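Side-chain contacts in endoglucanase, family GH5 (Zobellia galactanivorans, PDB 6GL2), which hydrolyses hemicellulose polysaccharides, mixed-linked glucan probably among them, and belongs to the cellulase-type glycoside hydrolase family 5: residues H227-Y232 and D314-F319; S278-N283 and W326-I331. All coordinates share one frame; numbering follows the deposited sequence.

Contact 1: H227-Y232 and D314-F319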
# COMPACT_ATOMS: atom_id res chain seq x y z
N HIS A 227 -0.83 -2.99 -6.86
CA HIS A 227 0.14 -2.01 -7.25
C HIS A 227 0.35 -2.17 -8.74
O HIS A 227 0.54 -3.30 -9.22
CB HIS A 227 1.45 -2.23 -6.52
CG HIS A 227 1.34 -2.18 -4.99
ND1 HIS A 227 2.37 -2.50 -4.18
CD2 HIS A 227 0.32 -1.78 -4.22
CE1 HIS A 227 1.94 -2.35 -2.89
NE2 HIS A 227 0.75 -1.88 -2.90
N SER A 228 0.47 -1.09 -9.48
CA SER A 228 0.69 -1.16 -10.96
C SER A 228 1.48 0.03 -11.45
O SER A 228 0.92 1.10 -11.64
CB SER A 228 -0.63 -1.23 -11.64
OG SER A 228 -0.26 -1.54 -13.06
N TYR A 229 2.77 -0.17 -11.53
CA TYR A 229 3.66 0.83 -12.04
C TYR A 229 3.68 0.82 -13.60
O TYR A 229 4.67 0.50 -14.20
CB TYR A 229 5.03 0.69 -11.51
CG TYR A 229 5.24 0.93 -10.00
CD1 TYR A 229 4.95 -0.05 -9.07
CD2 TYR A 229 5.64 2.17 -9.53
CE1 TYR A 229 5.19 0.16 -7.73
CE2 TYR A 229 5.86 2.39 -8.17
CZ TYR A 229 5.62 1.41 -7.32
OH TYR A 229 5.91 1.69 -5.97
N PHE A 230 2.52 1.05 -14.15
CA PHE A 230 2.22 0.81 -15.56
C PHE A 230 2.46 2.11 -16.35
O PHE A 230 1.93 3.12 -16.02
CB PHE A 230 0.76 0.39 -15.74
CG PHE A 230 0.50 -0.21 -17.10
CD1 PHE A 230 0.42 0.63 -18.22
CD2 PHE A 230 0.56 -1.56 -17.30
CE1 PHE A 230 0.29 0.08 -19.50
CE2 PHE A 230 0.38 -2.10 -18.57
CZ PHE A 230 0.27 -1.27 -19.68
N PRO A 231 3.26 2.04 -17.44
CA PRO A 231 3.97 0.86 -17.96
C PRO A 231 5.36 0.74 -17.38
O PRO A 231 6.02 1.76 -17.21
CB PRO A 231 4.02 1.11 -19.48
CG PRO A 231 4.19 2.60 -19.51
CD PRO A 231 3.37 3.15 -18.37
N TYR A 232 5.79 -0.45 -17.01
CA TYR A 232 6.99 -0.56 -16.23
C TYR A 232 8.25 -0.06 -16.92
O TYR A 232 9.23 0.30 -16.26
CB TYR A 232 7.13 -2.00 -15.68
CG TYR A 232 7.57 -2.97 -16.73
CD1 TYR A 232 8.92 -3.14 -17.05
CD2 TYR A 232 6.63 -3.69 -17.46
CE1 TYR A 232 9.30 -4.04 -18.04
CE2 TYR A 232 7.02 -4.62 -18.43
CZ TYR A 232 8.35 -4.76 -18.71
OH TYR A 232 8.77 -5.66 -19.70
N ASP A 314 15.81 11.95 -7.21
CA ASP A 314 16.28 11.30 -8.43
C ASP A 314 15.53 10.04 -8.80
O ASP A 314 15.78 9.40 -9.82
CB ASP A 314 17.78 11.01 -8.31
CG ASP A 314 18.56 12.30 -8.17
OD1 ASP A 314 18.16 13.33 -8.71
OD2 ASP A 314 19.63 12.30 -7.55
N GLU A 315 14.61 9.61 -7.95
CA GLU A 315 13.83 8.40 -8.11
C GLU A 315 12.36 8.79 -8.05
O GLU A 315 11.83 9.21 -9.06
CB GLU A 315 14.25 7.39 -7.04
CG GLU A 315 15.68 6.95 -7.24
CD GLU A 315 16.24 6.04 -6.21
OE1 GLU A 315 15.50 5.58 -5.30
OE2 GLU A 315 17.46 5.70 -6.20
N PHE A 316 11.63 8.53 -6.94
CA PHE A 316 10.22 8.74 -6.83
C PHE A 316 9.79 9.91 -5.96
O PHE A 316 8.59 10.19 -5.78
CB PHE A 316 9.57 7.44 -6.27
CG PHE A 316 9.54 6.29 -7.26
CD1 PHE A 316 8.52 6.19 -8.12
CD2 PHE A 316 10.58 5.40 -7.32
CE1 PHE A 316 8.45 5.12 -9.04
CE2 PHE A 316 10.55 4.38 -8.27
CZ PHE A 316 9.48 4.28 -9.11
N GLY A 317 10.77 10.60 -5.38
CA GLY A 317 10.47 11.66 -4.46
C GLY A 317 9.96 12.92 -5.17
O GLY A 317 10.65 13.50 -6.06
N ILE A 318 8.76 13.31 -4.85
CA ILE A 318 8.16 14.55 -5.32
C ILE A 318 8.03 15.63 -4.26
O ILE A 318 7.96 16.83 -4.58
CB ILE A 318 6.82 14.34 -6.08
CG1 ILE A 318 5.76 13.76 -5.16
CG2 ILE A 318 7.05 13.36 -7.24
CD1 ILE A 318 4.40 13.70 -5.82
N PHE A 319 8.16 15.22 -2.99
CA PHE A 319 8.19 16.14 -1.82
C PHE A 319 9.58 16.11 -1.21
O PHE A 319 10.15 15.05 -1.07
CB PHE A 319 7.17 15.67 -0.81
CG PHE A 319 7.12 16.49 0.46
CD1 PHE A 319 6.83 17.86 0.43
CD2 PHE A 319 7.44 15.96 1.67
CE1 PHE A 319 6.79 18.60 1.60
CE2 PHE A 319 7.41 16.74 2.83
CZ PHE A 319 7.10 18.05 2.81
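The aromatic rings of Tyr229 and Phe316 meet at a slant, with their planes at 71° and their centroids 5.8 Å apart, so neither stacking nor edge-to-face geometry is achieved. The CD2-CE2 side of the tyrosine meets the CE1-CZ end of the phenylalanine. The nearest approach is Tyr229 CE2 to Phe316 CE1, 3.9 Å, and Tyr229 CD2 stands 4.1 Å from the same Phe316 CE1. Around the rings, Leu236 of helix 232-237 touches both, while Cys235 and Trp308 also pack on Tyr229.

The fold is a (beta/alpha)8 TIM barrel, and the pair joins loops that follow its sixth strand, 222-227, and its eighth, 304-307. The contact is narrow: it buries 64 Å² in total, shared equally by the two residues, and the nearest CA atoms, those of Tyr229 and Phe316, lie 11.5 Å apart. The two side chains alone bridge that gap. Both have CG beside the backbone N and opposite the carbonyl carbon (chi1 -67° for Tyr229, -72° for Phe316), which extends each ring from its own loop toward the other.

Their backbones are separately constrained. Tyr229 is the centre of an inverse gamma turn, marked by a weak bond from Phe230 N to Ser228 O, and a cis peptide precedes Pro231 just beyond. Phe316 is held through its main chain, its N bonding to Asn310 OD1 and its O to Trp307 NE1.

The polar end of the tyrosine looks elsewhere. Its hydroxyl is hydrogen-bonded to Glu275 on the seventh strand, 271-276, the strand at whose end family 5 enzymes carry the nucleophile glutamate. Tyr229 therefore meets Phe316 through carbon alone; on the phenylalanine, beyond CE1, it is CZ that comes next, 4.2 Å from Tyr229 CE2.

Contact 2: S278-N283 and W326-I331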
# COMPACT_ATOMS: atom_id res chain seq x y z
N SER A 278 6.19 7.03 -11.37
CA SER A 278 7.31 6.86 -12.30
C SER A 278 8.56 7.36 -11.69
O SER A 278 8.55 8.36 -11.00
CB SER A 278 7.01 7.58 -13.65
OG SER A 278 6.79 8.95 -13.41
N THR A 279 9.66 6.74 -11.98
CA THR A 279 10.98 7.18 -11.56
C THR A 279 11.42 8.35 -12.48
O THR A 279 10.93 8.48 -13.60
CB THR A 279 11.95 6.00 -11.60
OG1 THR A 279 13.07 6.30 -10.73
CG2 THR A 279 12.40 5.58 -13.03
N PHE A 280 12.24 9.19 -11.95
CA PHE A 280 12.75 10.29 -12.70
C PHE A 280 13.72 9.81 -13.78
O PHE A 280 14.77 9.26 -13.49
CB PHE A 280 13.48 11.32 -11.82
CG PHE A 280 13.86 12.54 -12.59
CD1 PHE A 280 12.91 13.37 -13.14
CD2 PHE A 280 15.19 12.76 -12.84
CE1 PHE A 280 13.29 14.46 -13.91
CE2 PHE A 280 15.56 13.85 -13.65
CZ PHE A 280 14.63 14.68 -14.11
N SER A 281 13.44 10.10 -15.04
CA SER A 281 14.36 9.73 -16.14
C SER A 281 14.62 10.90 -17.09
O SER A 281 14.43 10.80 -18.33
CB SER A 281 13.70 8.62 -16.95
OG SER A 281 13.54 7.45 -16.14
N ASP A 282 14.98 12.05 -16.53
CA ASP A 282 15.31 13.26 -17.29
C ASP A 282 14.16 13.58 -18.21
O ASP A 282 14.31 13.97 -19.42
CB ASP A 282 16.63 13.13 -18.07
CG ASP A 282 17.80 13.19 -17.22
OD1 ASP A 282 17.82 13.45 -15.99
OD2 ASP A 282 18.90 13.12 -17.86
N ASN A 283 12.93 13.45 -17.69
CA ASN A 283 11.73 13.45 -18.48
C ASN A 283 10.51 14.08 -17.79
O ASN A 283 9.44 13.47 -17.68
CB ASN A 283 11.41 12.00 -18.93
CG ASN A 283 11.14 11.07 -17.76
OD1 ASN A 283 11.50 11.35 -16.63
ND2 ASN A 283 10.55 9.91 -18.05
N TRP A 326 8.03 21.19 -2.28
CA TRP A 326 7.83 20.19 -3.31
C TRP A 326 8.89 20.29 -4.33
O TRP A 326 9.18 21.35 -4.90
CB TRP A 326 6.46 20.33 -3.95
CG TRP A 326 5.38 20.04 -2.95
CD1 TRP A 326 4.79 20.92 -2.04
CD2 TRP A 326 4.76 18.77 -2.66
NE1 TRP A 326 3.95 20.28 -1.20
CE2 TRP A 326 3.85 18.97 -1.58
CE3 TRP A 326 4.82 17.47 -3.24
CZ2 TRP A 326 3.14 17.96 -1.02
CZ3 TRP A 326 4.14 16.47 -2.67
CH2 TRP A 326 3.26 16.70 -1.57
N ASN A 327 9.54 19.17 -4.66
CA ASN A 327 10.44 19.09 -5.78
C ASN A 327 9.66 19.20 -7.09
O ASN A 327 10.06 19.87 -8.02
CB ASN A 327 11.29 17.79 -5.68
CG ASN A 327 12.22 17.77 -4.41
OD1 ASN A 327 12.70 18.78 -4.01
ND2 ASN A 327 12.26 16.66 -3.72
N TYR A 328 8.54 18.47 -7.17
CA TYR A 328 7.69 18.38 -8.32
C TYR A 328 6.23 18.65 -8.04
O TYR A 328 5.39 17.74 -8.03
CB TYR A 328 7.88 17.07 -9.09
CG TYR A 328 9.30 16.89 -9.61
CD1 TYR A 328 9.75 17.75 -10.61
CD2 TYR A 328 10.19 15.93 -9.16
CE1 TYR A 328 11.01 17.63 -11.11
CE2 TYR A 328 11.50 15.81 -9.63
CZ TYR A 328 11.93 16.71 -10.61
OH TYR A 328 13.22 16.53 -11.09
N PRO A 329 5.95 19.90 -7.66
CA PRO A 329 4.59 20.21 -7.22
C PRO A 329 3.53 19.90 -8.30
O PRO A 329 2.41 19.60 -7.95
CB PRO A 329 4.63 21.69 -6.93
CG PRO A 329 5.76 22.22 -7.69
CD PRO A 329 6.79 21.13 -7.70
N GLU A 330 3.91 20.02 -9.58
CA GLU A 330 2.91 19.81 -10.62
C GLU A 330 2.47 18.35 -10.71
O GLU A 330 1.34 18.08 -11.01
CB GLU A 330 3.40 20.29 -11.98
CG GLU A 330 3.74 21.77 -11.99
CD GLU A 330 2.71 22.58 -11.24
OE1 GLU A 330 1.53 22.65 -11.69
OE2 GLU A 330 3.06 23.15 -10.14
N ILE A 331 3.36 17.39 -10.39
CA ILE A 331 2.96 15.98 -10.28
C ILE A 331 1.92 15.85 -9.20
O ILE A 331 0.92 15.18 -9.35
CB ILE A 331 4.16 15.00 -10.12
CG1 ILE A 331 5.05 15.01 -11.38
CG2 ILE A 331 3.69 13.57 -9.78
CD1 ILE A 331 6.34 14.21 -11.29
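Phe280 and Tyr328 have the nearest CA atoms across the contact, 10.5 Å apart, so the contact is made entirely by side chains. Segment 278-283 is a loop ending at Asn283, the N-cap residue of the helix that follows. Within it, Ser281 N donates to Asn283 OD1 at 2.8 Å, reaching the oxygen from above its carbonyl plane. Segment 326-331 turns into helix 329-336, with Tyr328 at the N-cap position.

The Phe280 ring has a neighbour over each face. On one, Tyr328 OH lies 3.5 Å above the plane, toward the rim and nearest CE1; on the other, Asp282 N sits 3.4 Å above the plane, likewise displaced. The CB of Phe280 points toward segment 326-331, and chi1 of -173° sets CG beside the carbonyl carbon, where CE1 comes up to the tyrosine hydroxyl. The rings are nearly parallel, at 17°, but their centroids are 5.8 Å apart and they hardly overlap. Arg287 of helix 284-301 touches both.

No hydrogen bond crosses between the segments. Since the phenol oxygen rather than the phenol ring covers the phenylalanine, cohesion here is chiefly van der Waals, and little true stacking energy is to be expected.

Overall arrangement
Contacts 1 and 2 have centres 9 Å apart and interleave along the chain in the order 227-232, 278-283, 314-319, 326-331. Three of these segments belong to the loops after barrel strands 222-227, 271-276 and 304-307; the fourth leads into the last helix, 329-336. Backbone geometry ties the contacts together: Glu315 O to Phe280 N, 2.9 Å, and Ile318 O to Tyr328 N, 3.1 Å, are probable hydrogen bonds. Segment 314-319 thus connects with both segments of contact 2. Neighbouring loops after the last three strands are consequently joined to one another and to the final helix, at the C-terminal ends of the strands, the side that carries the active site in family 5 enzymes.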